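Local coordinates for 16S rRNA (guanine(1405)-N(7))-methyltransferase (Klebsiella pneumoniae, PDB 6PI9), which probably methylates the N7 position of guanosine 1405 in 16S rRNA with S-adenosyl-L-methionine as donor, conferring resistance to various aminoglycosides, at residues A[46-49]-A[50-54]. Residues are numbered along the deposited sequence; the frame is centred on the assembly and turned at random.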
loop_
_atom_site.group_PDB
_atom_site.type_symbol
_atom_site.label_atom_id
_atom_site.label_comp_id
_atom_site.label_asym_id
_atom_site.label_seq_id
_atom_site.Cartn_x
_atom_site.Cartn_y
_atom_site.Cartn_z
ATOM N N LYS A 46 0.005 8.544 16.254
ATOM C CA LYS A 46 -0.783 7.800 15.277
ATOM C C LYS A 46 -0.475 8.272 13.854
ATOM O O LYS A 46 -0.331 7.451 12.927
ATOM C CB LYS A 46 -2.286 7.962 15.560
ATOM C CG LYS A 46 -2.740 7.427 16.920
ATOM C CD LYS A 46 -4.222 7.817 17.313
ATOM C CE LYS A 46 -4.500 7.342 18.748
ATOM N NZ LYS A 46 -5.792 7.803 19.373
ATOM N N ALA A 47 -0.373 9.593 13.655
ATOM C CA ALA A 47 -0.053 10.097 12.304
ATOM C C ALA A 47 1.316 9.608 11.854
ATOM O O ALA A 47 1.529 9.303 10.671
ATOM C CB ALA A 47 -0.109 11.627 12.267
ATOM N N ALA A 48 2.262 9.510 12.776
ATOM C CA ALA A 48 3.604 9.074 12.388
ATOM C C ALA A 48 3.601 7.595 12.070
ATOM O O ALA A 48 4.291 7.140 11.150
ATOM C CB ALA A 48 4.598 9.347 13.524
ATOM N N ARG A 49 2.848 6.818 12.844
ATOM C CA ARG A 49 2.731 5.405 12.541
ATOM C C ARG A 49 2.154 5.223 11.145
ATOM O O ARG A 49 2.657 4.422 10.348
ATOM C CB ARG A 49 1.869 4.732 13.616
ATOM C CG ARG A 49 1.859 3.245 13.506
ATOM C CD ARG A 49 1.556 2.604 14.847
ATOM N NE ARG A 49 0.719 3.416 15.724
ATOM C CZ ARG A 49 1.059 3.810 16.957
ATOM N NH1 ARG A 49 2.238 3.458 17.476
ATOM N NH2 ARG A 49 0.197 4.538 17.685
ATOM N N THR A 50 1.092 5.969 10.821
ATOM C CA THR A 50 0.524 5.840 9.471
ATOM C C THR A 50 1.539 6.211 8.392
ATOM O O THR A 50 1.713 5.476 7.414
ATOM C CB THR A 50 -0.722 6.708 9.353
ATOM O OG1 THR A 50 -1.698 6.175 10.244
ATOM C CG2 THR A 50 -1.276 6.575 7.942
ATOM N N HIS A 51 2.204 7.359 8.548
ATOM C CA HIS A 51 3.259 7.815 7.622
ATOM C C HIS A 51 4.328 6.743 7.436
ATOM O O HIS A 51 4.683 6.366 6.306
ATOM C CB HIS A 51 3.881 9.119 8.180
ATOM C CG HIS A 51 4.956 9.760 7.332
ATOM N ND1 HIS A 51 6.082 9.088 6.903
ATOM C CD2 HIS A 51 5.130 11.055 6.947
ATOM C CE1 HIS A 51 6.870 9.915 6.237
ATOM N NE2 HIS A 51 6.325 11.120 6.260
ATOM N N LEU A 52 4.847 6.226 8.550
ATOM C CA LEU A 52 5.926 5.245 8.496
ATOM C C LEU A 52 5.462 3.956 7.831
ATOM O O LEU A 52 6.219 3.343 7.056
ATOM C CB LEU A 52 6.495 4.995 9.902
ATOM C CG LEU A 52 7.285 6.221 10.362
ATOM C CD1 LEU A 52 7.450 6.288 11.904
ATOM C CD2 LEU A 52 8.680 6.144 9.671
ATOM N N HIS A 53 4.205 3.532 8.091
ATOM C CA HIS A 53 3.680 2.356 7.396
ATOM C C HIS A 53 3.599 2.618 5.891
ATOM O O HIS A 53 3.940 1.744 5.092
ATOM C CB HIS A 53 2.303 1.958 7.950
ATOM C CG HIS A 53 1.601 0.868 7.175
ATOM N ND1 HIS A 53 0.587 1.123 6.268
ATOM C CD2 HIS A 53 1.721 -0.485 7.225
ATOM C CE1 HIS A 53 0.139 -0.019 5.772
ATOM N NE2 HIS A 53 0.814 -1.011 6.330
ATOM N N GLN A 54 3.168 3.828 5.496
ATOM C CA GLN A 54 3.037 4.141 4.074
ATOM C C GLN A 54 4.393 4.159 3.378
ATOM O O GLN A 54 4.515 3.686 2.242
ATOM C CB GLN A 54 2.336 5.475 3.877
ATOM C CG GLN A 54 0.940 5.475 4.412
ATOM C CD GLN A 54 0.317 6.842 4.307
ATOM O OE1 GLN A 54 -0.515 7.229 5.139
ATOM N NE2 GLN A 54 0.717 7.597 3.268
#
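Both imidazoles, of His51 and His53, swing off the preceding turn; of their side chains CB comes closest to it, His51 CB at 3.4 Å from Ala47 O and His53 CB at 3.5 Å from Arg49 O. In His53, CG stands anti to the backbone N (chi1 172°), which carries the ring away from residues 46-49. The guanidinium of Arg49, brought back by a bend at chi3, forms a salt bridge with Glu45, one turn earlier. Here helix 41-57 is a regular alpha-helix: each carbonyl from Lys46 to Arg49 accepts the N-H four residues on. It belongs to the helical N-terminal region that precedes the seven-stranded sheet of the methyltransferase fold, one flank setting Ala48 on Leu34 and Leu52 on Val30 of helix 24-34, another meeting the second subunit, whose Arg94 bonds Thr50 OG1 and packs on His53. The link from His51 N to Ala47 O is nearly straight, with 171° at the hydrogen, whereas Leu52 N to Ala48 O is the shortest at 2.8 Å. Lys46 O is gripped twice, by Thr50 N at 2.9 Å and weakly by Thr50 OG1 at 3.3 Å, the hydroxyl lying beside its own backbone N (chi1 -65°). Leu52 lies against the Ala48 carbonyl, its CG 3.2 Å from Ala48 O, and its CD1 approaches Ala48 CB at 4.5 Å. In one of its two conformers, His51 nears Gln192 of the S-adenosyl-L-homocysteine site.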